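Local atomic coordinates of Alpha/beta hydrolase (Novosphingobium aromaticivorans, PDB entry 3BWX), a protein that probably acts as a hydrolase of the alpha/beta hydrolase fold and binds calcium in the crystal. Residues Asp14-His19 with Asp68-Lys73; Leu33-Leu38 with Leu109-Leu114; Pro61-Arg66 with Met81-Asp86. The protein carries 1 engineered substitution. All coordinates share one frame; numbering follows the deposited sequence.

Overall arrangement
Starting from the N terminus, the turn before strand 17-23 and the strand's first residues supply 14-19 to interaction 1, and strand 32-35 with its following loop supplies 33-38 to interaction 2. After strand 58-61 the loop residues 61-66 enter interaction 3, and 68-73 then return to strand 17-23, closing interaction 1. Helix 80-94 closes interaction 3, and helix 106-117 closes interaction 2 last. Interaction 1 thus crosses both others along the chain, whereas interaction 3 falls within the span of interaction 2. Interaction 1 ties the loop to strand 17-23, interaction 2 strand 32-35 to helix 106-117, and interaction 3 the loop to helix 80-94. Glu62 links interactions 1 and 3, and Arg66 links 2 and 3.

Interaction 1 of 3, residues Asp14-His19 with Asp68-Lys73; sequences DGLRLH and DSDYAK. With EDO (1,2-ethanediol), chain P; EDO (1,2-ethanediol), chain R.
Arg17 and Leu18, at the start of a strand, lie against Asp70 and Ser69 of an irregular loop whose backbone runs nearly the opposite way, 158° from the strand direction. Leu18 and Ser69 come closest, their CA atoms 4.4 Å apart. One main-chain bond crosses here, from Asp70 N to Arg17 O at 3.0 Å. The N-H groups of Arg17 and His19 are answered by loop side chains: Arg17 N donates to Asp70 OD2 at 3.0 Å, and His19 N to Ser69 OG at 2.9 Å. The contact illustrates a loop pairing with a strand through one main-chain bond and supplying side-chain oxygens for other N-H groups. Asp70 OD2 is met by Arg17 N from above the carboxylate plane, 61° out of it. The Arg17 side chain crosses that of Asp70 at about a right angle; Asp70 OD1, 4.2 Å from Arg17 NH2, lies well out of the guanidinium plane, so no N-H points at it. One water accepts a hydrogen bond from Arg17 NE and donates to Arg17 O and Asp68 O, and another donates to Asp68 O and Asp70 OD1. At one end Leu16 CD2 rests 3.6 Å from Tyr71 O; at the other, His19 has CG anti to its backbone N (chi1 175°) and lies beside Asp68, whose CB is 3.6 Å from His19 ND1. The His19 nitrogens are bonded to Glu62 and Asp7, and Ser69 OG also to the Glu62 carbonyl. Strand 6-11 flanks the contact through Tyr9 on Arg17 and Trp10 on Leu18; the loop leads from strand 58-61 to helix 80-94.

Interaction 2 of 3, residues Leu33-Leu38 with Leu109-Leu114; sequences LCLPGL and LLTMLL. With EDO (1,2-ethanediol), chain Q.
Leu35 and Leu114 point at each other tip to tip, their CD1 methyls 4.1 Å apart, and the rest of the contact is arranged round that meeting. The same Leu35 methyl serves three helix residues: it also approaches Thr111 OG1 at 3.7 Å and Leu110 CB at 4.2 Å. Leu35 reaches the helix with CG anti to its own carbonyl carbon (chi1 -58°). Its side chain crosses that of Thr111 at a slant, and the hydroxyl it touches is already engaged, bonded to the Gly107 carbonyl one turn earlier, so a polar atom is accommodated in an otherwise apolar interface. Leu33, two residues back and therefore on the same side of the strand, adds its CD2 at 4.3 Å from Leu114 CD1. No hydrogen bond joins the segments. The axes of strand 33-35 and helix 109-114 approach to 9.7 Å, with an angle of 131° between their N-to-C directions, an example of a helix laid on a sheet with leucine methyls bridging the space between the backbones. Beyond the strand, an ethanediol probably from the crystallisation liquor donates to Pro36 O and Gly37 O, and its C2 lies 3.9 Å from Leu110 CD1. Helix 106-117 follows strand 99-104 through a tight turn, and Gly103, Ser105 and Gly107 around it fit the nucleophile elbow pattern of alpha/beta hydrolases, though unconfirmed here. Strand 32-35 lies between strands 58-61 and 99-104, with Pro61 touching both Leu33 and Leu35; helix 80-94 packs alongside through Leu84 and Leu87, and helix 219-225 meets Thr111 through Leu225.

Interaction 3 of 3, residues Pro61-Arg66 with Met81-Asp86; sequences PEMRGR and MQYLQD. With EDO (1,2-ethanediol), chain R.
Arg64 meets Asp86 from the crowded position, its CG between the backbone N and the carbonyl carbon (chi1 55°), and a further bend at chi3 carries NE round toward the carboxylate. The grip is side-on: NE donates to Asp86 OD2 at 2.9 Å and NH2 to OD1 at 3.0 Å, each oxygen using its syn lone pair. The guanidinium and carboxylate planes are 11° apart, nearly coplanar. Gln82 closes over one guanidinium face, its CG 3.4 Å above the plane of Arg64, while its NE2 donates to Asp86 OD1. Asp14 shares Arg64 NH2 in another salt bridge, and a water joins Arg64 N to Asp86 OD2. Arg64 belongs to a type II turn, Met63 to Arg66 with Gly65 at its third position, in the connection from strand 58-61 to helix 80-94, part of the beta-alpha succession of the alpha/beta hydrolase fold. Tyr83 lies with its ring edge against Arg64 CG, which is 3.8 Å from CE1. Arg66 NH1 donates to Tyr83 OH at 2.9 Å with guanidinium and ring 83° apart, and also to Arg64 O at 2.8 Å, almost straight along the carbonyl. Arg66 NE is bonded to Leu38 O. Selenomethionine Met63 has CB over a face of the Tyr83 ring, while its SE makes an oblique Met-aromatic contact, 5.4 Å from the ring centroid; Leu106 and Leu110 of helix 106-117 also touch this tyrosine.

Interaction 1 of 3, residues Asp14-His19 with Asp68-Lys73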
loop_
_atom_site.group_PDB
_atom_site.type_symbol
_atom_site.label_atom_id
_atom_site.label_comp_id
_atom_site.label_asym_id
_atom_site.label_seq_id
_atom_site.Cartn_x
_atom_site.Cartn_y
_atom_site.Cartn_z
ATOM N N ASP A 14 -10.781 15.930 11.216
ATOM C CA ASP A 14 -10.299 17.281 11.095
ATOM C C ASP A 14 -10.695 17.969 9.784
ATOM O O ASP A 14 -10.253 19.098 9.487
ATOM C CB ASP A 14 -8.793 17.386 11.391
ATOM C CG ASP A 14 -7.928 16.485 10.538
ATOM O OD1 ASP A 14 -8.435 15.573 9.880
ATOM O OD2 ASP A 14 -6.693 16.694 10.546
ATOM N N GLY A 15 -11.586 17.344 9.033
ATOM C CA GLY A 15 -12.261 18.064 7.977
ATOM C C GLY A 15 -11.796 17.883 6.521
ATOM O O GLY A 15 -12.281 18.568 5.611
ATOM N N LEU A 16 -10.871 16.942 6.304
ATOM C CA LEU A 16 -10.381 16.657 4.946
ATOM C C LEU A 16 -11.329 15.738 4.211
ATOM O O LEU A 16 -11.878 14.806 4.784
ATOM C CB LEU A 16 -8.993 15.987 4.976
ATOM C CG LEU A 16 -7.848 16.833 5.549
ATOM C CD1 LEU A 16 -6.517 16.039 5.362
ATOM C CD2 LEU A 16 -7.794 18.222 4.965
ATOM N N ARG A 17 -11.503 16.000 2.909
ATOM C CA ARG A 17 -12.161 15.095 2.019
ATOM C C ARG A 17 -11.137 14.133 1.486
ATOM O O ARG A 17 -10.234 14.497 0.755
ATOM C CB ARG A 17 -12.806 15.840 0.844
ATOM C CG ARG A 17 -13.705 14.959 -0.041
ATOM C CD ARG A 17 -14.088 15.636 -1.366
ATOM N NE ARG A 17 -12.939 15.787 -2.266
ATOM C CZ ARG A 17 -12.840 16.651 -3.293
ATOM N NH1 ARG A 17 -13.821 17.523 -3.592
ATOM N NH2 ARG A 17 -11.724 16.673 -3.998
ATOM N N LEU A 18 -11.311 12.882 1.864
ATOM C CA LEU A 18 -10.382 11.814 1.476
ATOM C C LEU A 18 -11.104 10.932 0.440
ATOM O O LEU A 18 -12.341 10.801 0.437
ATOM C CB LEU A 18 -9.985 11.032 2.706
ATOM C CG LEU A 18 -9.297 11.880 3.783
ATOM C CD1 LEU A 18 -8.876 10.965 4.966
ATOM C CD2 LEU A 18 -8.044 12.646 3.229
ATOM N N HIS A 19 -10.302 10.337 -0.424
ATOM C CA HIS A 19 -10.786 9.668 -1.645
ATOM C C HIS A 19 -10.530 8.167 -1.673
ATOM O O HIS A 19 -9.479 7.714 -1.267
ATOM C CB HIS A 19 -10.109 10.299 -2.819
ATOM C CG HIS A 19 -10.408 9.664 -4.127
ATOM N ND1 HIS A 19 -9.406 9.148 -4.934
ATOM C CD2 HIS A 19 -11.574 9.450 -4.788
ATOM C CE1 HIS A 19 -9.959 8.634 -6.031
ATOM N NE2 HIS A 19 -11.265 8.841 -5.982
ATOM N N ASP A 68 -5.854 11.916 -5.040
ATOM C CA ASP A 68 -6.937 12.910 -5.047
ATOM C C ASP A 68 -7.438 13.233 -3.654
ATOM O O ASP A 68 -8.353 14.015 -3.498
ATOM C CB ASP A 68 -8.125 12.406 -5.872
ATOM C CG ASP A 68 -7.891 12.470 -7.367
ATOM O OD1 ASP A 68 -6.746 12.809 -7.771
ATOM O OD2 ASP A 68 -8.847 12.148 -8.137
ATOM N N SER A 69 -6.848 12.618 -2.624
ATOM C CA SER A 69 -7.208 13.022 -1.265
ATOM C C SER A 69 -6.695 14.421 -0.940
ATOM O O SER A 69 -5.663 14.851 -1.423
ATOM C CB SER A 69 -6.690 11.995 -0.253
ATOM O OG SER A 69 -7.492 10.821 -0.211
ATOM N N ASP A 70 -7.442 15.126 -0.110
ATOM C CA ASP A 70 -7.061 16.445 0.256
ATOM C C ASP A 70 -5.711 16.433 0.912
ATOM O O ASP A 70 -5.339 15.456 1.592
ATOM C CB ASP A 70 -8.037 17.098 1.252
ATOM C CG ASP A 70 -9.292 17.692 0.604
ATOM O OD1 ASP A 70 -9.446 17.695 -0.640
ATOM O OD2 ASP A 70 -10.154 18.137 1.381
ATOM N N TYR A 71 -4.981 17.533 0.697
ATOM C CA TYR A 71 -3.735 17.828 1.399
ATOM C C TYR A 71 -4.025 18.473 2.758
ATOM O O TYR A 71 -5.031 19.182 2.892
ATOM C CB TYR A 71 -2.840 18.753 0.555
ATOM C CG TYR A 71 -2.208 18.128 -0.705
ATOM C CD1 TYR A 71 -2.610 16.875 -1.187
ATOM C CD2 TYR A 71 -1.203 18.802 -1.401
ATOM C CE1 TYR A 71 -2.013 16.324 -2.330
ATOM C CE2 TYR A 71 -0.623 18.270 -2.532
ATOM C CZ TYR A 71 -1.030 17.037 -2.987
ATOM O OH TYR A 71 -0.457 16.515 -4.095
ATOM N N ALA A 72 -3.189 18.194 3.752
ATOM C CA ALA A 72 -3.380 18.732 5.084
ATOM C C ALA A 72 -2.853 20.130 5.214
ATOM O O ALA A 72 -1.770 20.406 4.744
ATOM C CB ALA A 72 -2.694 17.873 6.095
ATOM N N LYS A 73 -3.629 20.999 5.864
ATOM C CA LYS A 73 -3.133 22.332 6.214
ATOM C C LYS A 73 -1.971 22.236 7.193
ATOM O O LYS A 73 -1.070 23.055 7.147
ATOM C CB LYS A 73 -4.248 23.206 6.788
ATOM C CG LYS A 73 -5.252 23.673 5.747
ATOM C CD LYS A 73 -6.430 24.450 6.402
HETATM C C1 EDO P . -6.676 19.898 8.076
HETATM O O1 EDO P . -6.345 20.530 6.834
HETATM C C2 EDO P . -5.579 18.963 8.577
HETATM O O2 EDO P . -4.397 19.707 8.894
HETATM C C1 EDO R . -7.040 8.660 -8.207
HETATM O O1 EDO R . -6.804 9.658 -9.202
HETATM C C2 EDO R . -5.715 8.029 -7.907
HETATM O O2 EDO R . -4.932 9.063 -7.354
HETATM O O HOH W 1 -10.789 14.041 -2.016
HETATM O O HOH W 2 -8.610 16.795 -3.070
#

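Interaction 2 of 3, residues Leu33-Leu38 with Leu109-Leu114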
loop_
_atom_site.group_PDB
_atom_site.type_symbol
_atom_site.label_atom_id
_atom_site.label_comp_id
_atom_site.label_asym_id
_atom_site.label_seq_id
_atom_site.Cartn_x
_atom_site.Cartn_y
_atom_site.Cartn_z
ATOM N N LEU A 33 -10.159 -4.282 1.194
ATOM C CA LEU A 33 -9.609 -2.938 1.385
ATOM C C LEU A 33 -8.119 -2.944 1.041
ATOM O O LEU A 33 -7.356 -3.738 1.617
ATOM C CB LEU A 33 -9.781 -2.513 2.842
ATOM C CG LEU A 33 -9.252 -1.196 3.395
ATOM C CD1 LEU A 33 -10.084 -0.053 2.873
ATOM C CD2 LEU A 33 -9.301 -1.166 4.938
ATOM N N CYS A 34 -7.710 -2.150 0.053
ATOM C CA CYS A 34 -6.343 -2.132 -0.454
ATOM C C CYS A 34 -5.658 -0.880 0.038
ATOM O O CYS A 34 -6.095 0.217 -0.306
ATOM C CB CYS A 34 -6.357 -2.162 -1.963
ATOM S SG CYS A 34 -7.055 -3.669 -2.688
ATOM N N LEU A 35 -4.605 -1.044 0.816
ATOM C CA LEU A 35 -3.938 0.030 1.473
ATOM C C LEU A 35 -2.561 0.253 0.859
ATOM O O LEU A 35 -1.713 -0.642 0.892
ATOM C CB LEU A 35 -3.862 -0.232 2.970
ATOM C CG LEU A 35 -5.220 -0.435 3.652
ATOM C CD1 LEU A 35 -4.935 -0.702 5.140
ATOM C CD2 LEU A 35 -6.171 0.731 3.371
ATOM N N PRO A 36 -2.336 1.434 0.261
ATOM C CA PRO A 36 -1.072 1.679 -0.427
ATOM C C PRO A 36 0.105 1.981 0.500
ATOM O O PRO A 36 -0.063 2.221 1.685
ATOM C CB PRO A 36 -1.339 2.940 -1.272
ATOM C CG PRO A 36 -2.753 3.255 -1.120
ATOM C CD PRO A 36 -3.269 2.571 0.103
ATOM N N GLY A 37 1.281 1.970 -0.112
ATOM C CA GLY A 37 2.505 2.360 0.520
ATOM C C GLY A 37 2.622 3.858 0.739
ATOM O O GLY A 37 1.775 4.656 0.338
ATOM N N LEU A 38 3.714 4.250 1.385
ATOM C CA LEU A 38 3.918 5.601 1.915
ATOM C C LEU A 38 3.636 6.687 0.917
ATOM O O LEU A 38 2.988 7.643 1.257
ATOM C CB LEU A 38 5.368 5.700 2.466
ATOM C CG LEU A 38 5.845 7.022 3.053
ATOM C CD1 LEU A 38 5.168 7.320 4.361
ATOM C CD2 LEU A 38 7.397 6.961 3.233
ATOM N N LEU A 109 1.684 -2.136 7.585
ATOM C CA LEU A 109 1.712 -1.678 8.966
ATOM C C LEU A 109 0.314 -1.238 9.440
ATOM O O LEU A 109 -0.148 -1.568 10.529
ATOM C CB LEU A 109 2.721 -0.544 9.174
ATOM C CG LEU A 109 2.664 0.226 10.500
ATOM N N LEU A 110 -0.385 -0.481 8.615
ATOM C CA LEU A 110 -1.742 -0.018 8.966
ATOM C C LEU A 110 -2.700 -1.201 9.100
ATOM O O LEU A 110 -3.630 -1.215 9.919
ATOM C CB LEU A 110 -2.223 0.954 7.894
ATOM C CG LEU A 110 -1.486 2.311 7.976
ATOM C CD1 LEU A 110 -1.872 3.290 6.843
ATOM C CD2 LEU A 110 -1.662 2.992 9.336
ATOM N N THR A 111 -2.484 -2.223 8.275
ATOM C CA THR A 111 -3.281 -3.438 8.367
ATOM C C THR A 111 -3.077 -4.139 9.738
ATOM O O THR A 111 -4.023 -4.533 10.395
ATOM C CB THR A 111 -2.915 -4.419 7.236
ATOM O OG1 THR A 111 -3.296 -3.866 5.976
ATOM C CG2 THR A 111 -3.644 -5.780 7.417
HETATM N N MSE A 112 -1.837 -4.198 10.199
HETATM C CA MSE A 112 -1.586 -4.736 11.549
HETATM C C MSE A 112 -2.232 -3.909 12.656
HETATM O O MSE A 112 -2.865 -4.445 13.567
HETATM C CB MSE A 112 -0.081 -4.896 11.773
HETATM C CG MSE A 112 0.571 -5.920 10.889
HETATM SE SE MSE A 112 2.535 -6.082 11.220
HETATM C CE MSE A 112 3.225 -5.834 9.449
ATOM N N LEU A 113 -2.196 -2.581 12.493
ATOM C CA LEU A 113 -2.756 -1.660 13.454
ATOM C C LEU A 113 -4.297 -1.771 13.483
ATOM O O LEU A 113 -4.923 -1.796 14.552
ATOM C CB LEU A 113 -2.255 -0.247 13.139
ATOM C CG LEU A 113 -0.790 -0.054 13.547
ATOM C CD1 LEU A 113 -0.300 1.232 12.889
ATOM C CD2 LEU A 113 -0.618 -0.065 15.112
ATOM N N LEU A 114 -4.911 -1.905 12.308
ATOM C CA LEU A 114 -6.369 -2.122 12.242
ATOM C C LEU A 114 -6.728 -3.457 12.895
ATOM O O LEU A 114 -7.725 -3.525 13.637
ATOM C CB LEU A 114 -6.867 -2.140 10.813
ATOM C CG LEU A 114 -6.922 -0.800 10.130
ATOM C CD1 LEU A 114 -7.118 -0.977 8.611
ATOM C CD2 LEU A 114 -7.991 0.109 10.723
HETATM C C1 EDO Q . 0.218 6.389 3.196
HETATM O O1 EDO Q . -0.122 6.143 1.813
HETATM C C2 EDO Q . -0.025 5.088 3.973
HETATM O O2 EDO Q . 0.907 4.075 3.567
#

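Interaction 3 of 3, residues Pro61-Arg66 with Met81-Asp86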
loop_
_atom_site.group_PDB
_atom_site.type_symbol
_atom_site.label_atom_id
_atom_site.label_comp_id
_atom_site.label_asym_id
_atom_site.label_seq_id
_atom_site.Cartn_x
_atom_site.Cartn_y
_atom_site.Cartn_z
ATOM N N PRO A 61 -8.585 3.127 -0.949
ATOM C CA PRO A 61 -8.430 4.471 -0.402
ATOM C C PRO A 61 -7.053 5.068 -0.591
ATOM O O PRO A 61 -6.099 4.365 -0.679
ATOM C CB PRO A 61 -8.704 4.281 1.089
ATOM C CG PRO A 61 -8.175 2.885 1.331
ATOM C CD PRO A 61 -8.605 2.121 0.114
ATOM N N GLU A 62 -6.981 6.397 -0.562
ATOM C CA GLU A 62 -5.745 7.167 -0.622
ATOM C C GLU A 62 -5.645 8.017 0.658
ATOM O O GLU A 62 -6.609 8.696 1.023
ATOM C CB GLU A 62 -5.797 8.111 -1.840
ATOM C CG GLU A 62 -6.220 7.366 -3.082
ATOM C CD GLU A 62 -6.108 8.160 -4.327
ATOM O OE1 GLU A 62 -6.705 9.273 -4.459
ATOM O OE2 GLU A 62 -5.409 7.633 -5.200
HETATM N N MSE A 63 -4.490 7.953 1.323
HETATM C CA MSE A 63 -4.338 8.707 2.543
HETATM C C MSE A 63 -4.263 10.211 2.264
HETATM O O MSE A 63 -4.010 10.656 1.105
HETATM C CB MSE A 63 -3.105 8.224 3.289
HETATM C CG MSE A 63 -3.259 6.798 3.744
HETATM SE SE MSE A 63 -4.829 6.287 4.846
HETATM C CE MSE A 63 -6.167 5.985 3.416
ATOM N N ARG A 64 -4.486 11.012 3.299
ATOM C CA ARG A 64 -4.360 12.456 3.156
ATOM C C ARG A 64 -2.992 12.719 2.539
ATOM O O ARG A 64 -1.984 12.069 2.895
ATOM C CB ARG A 64 -4.464 13.183 4.506
ATOM C CG ARG A 64 -3.479 12.706 5.571
ATOM C CD ARG A 64 -3.561 13.448 6.894
ATOM N NE ARG A 64 -4.839 13.191 7.519
ATOM C CZ ARG A 64 -5.483 14.004 8.332
ATOM N NH1 ARG A 64 -5.024 15.195 8.604
ATOM N NH2 ARG A 64 -6.647 13.615 8.838
ATOM N N GLY A 65 -2.966 13.651 1.599
ATOM C CA GLY A 65 -1.740 14.072 0.928
ATOM C C GLY A 65 -1.328 13.217 -0.251
ATOM O O GLY A 65 -0.259 13.453 -0.826
ATOM N N ARG A 66 -2.115 12.195 -0.584
ATOM C CA ARG A 66 -1.781 11.329 -1.718
ATOM C C ARG A 66 -2.918 11.311 -2.712
ATOM O O ARG A 66 -4.092 11.282 -2.346
ATOM C CB ARG A 66 -1.517 9.876 -1.297
ATOM C CG ARG A 66 -0.229 9.658 -0.515
ATOM C CD ARG A 66 -0.307 10.060 0.940
ATOM N NE ARG A 66 0.852 9.564 1.668
ATOM C CZ ARG A 66 1.206 9.997 2.866
ATOM N NH1 ARG A 66 0.506 10.905 3.506
ATOM N NH2 ARG A 66 2.289 9.496 3.409
HETATM N N MSE A 81 -0.330 7.143 12.860
HETATM C CA MSE A 81 -1.555 7.071 13.692
HETATM C C MSE A 81 -2.727 7.897 13.194
HETATM O O MSE A 81 -3.876 7.589 13.479
HETATM C CB MSE A 81 -1.234 7.349 15.163
HETATM C CG MSE A 81 -0.180 6.394 15.723
HETATM SE SE MSE A 81 -0.523 4.493 15.496
HETATM C CE MSE A 81 -2.022 4.415 16.562
ATOM N N GLN A 82 -2.430 8.960 12.455
ATOM C CA GLN A 82 -3.445 9.742 11.802
ATOM C C GLN A 82 -4.062 8.976 10.631
ATOM O O GLN A 82 -5.273 8.930 10.512
ATOM C CB GLN A 82 -2.939 11.105 11.364
ATOM C CG GLN A 82 -4.047 11.986 10.836
ATOM C CD GLN A 82 -5.052 12.323 11.890
ATOM O OE1 GLN A 82 -4.711 12.932 12.899
ATOM N NE2 GLN A 82 -6.277 11.953 11.688
ATOM N N TYR A 83 -3.224 8.325 9.816
ATOM C CA TYR A 83 -3.776 7.502 8.755
ATOM C C TYR A 83 -4.650 6.393 9.330
ATOM O O TYR A 83 -5.693 6.086 8.753
ATOM C CB TYR A 83 -2.691 6.911 7.908
ATOM C CG TYR A 83 -1.636 7.901 7.487
ATOM C CD1 TYR A 83 -1.972 9.186 7.111
ATOM C CD2 TYR A 83 -0.268 7.508 7.335
ATOM C CE1 TYR A 83 -0.994 10.091 6.714
ATOM C CE2 TYR A 83 0.717 8.423 6.959
ATOM C CZ TYR A 83 0.346 9.715 6.649
ATOM O OH TYR A 83 1.315 10.623 6.292
ATOM N N LEU A 84 -4.231 5.807 10.442
ATOM C CA LEU A 84 -5.033 4.748 11.091
ATOM C C LEU A 84 -6.414 5.322 11.510
ATOM O O LEU A 84 -7.452 4.711 11.231
ATOM C CB LEU A 84 -4.304 4.192 12.310
ATOM C CG LEU A 84 -5.068 3.204 13.192
ATOM C CD1 LEU A 84 -5.393 1.976 12.386
ATOM C CD2 LEU A 84 -4.169 2.828 14.395
ATOM N N GLN A 85 -6.419 6.508 12.154
ATOM C CA GLN A 85 -7.670 7.153 12.522
ATOM C C GLN A 85 -8.554 7.439 11.296
ATOM O O GLN A 85 -9.749 7.252 11.325
ATOM C CB GLN A 85 -7.454 8.448 13.322
ATOM C CG GLN A 85 -8.790 9.094 13.819
ATOM C CD GLN A 85 -8.683 10.587 14.281
ATOM O OE1 GLN A 85 -8.698 11.546 13.473
ATOM N NE2 GLN A 85 -8.623 10.776 15.609
ATOM N N ASP A 86 -7.941 7.885 10.205
ATOM C CA ASP A 86 -8.677 8.199 9.015
ATOM C C ASP A 86 -9.290 6.907 8.445
ATOM O O ASP A 86 -10.382 6.941 7.917
ATOM C CB ASP A 86 -7.754 8.874 7.976
ATOM C CG ASP A 86 -7.256 10.235 8.403
ATOM O OD1 ASP A 86 -7.848 10.888 9.297
ATOM O OD2 ASP A 86 -6.305 10.708 7.749
HETATM C C1 EDO R . -7.040 8.660 -8.207
HETATM O O1 EDO R . -6.804 9.658 -9.202
HETATM C C2 EDO R . -5.715 8.029 -7.907
HETATM O O2 EDO R . -4.932 9.063 -7.354
HETATM O O HOH W 3 -5.290 9.515 5.562
HETATM O O HOH W 4 3.873 10.030 6.170
#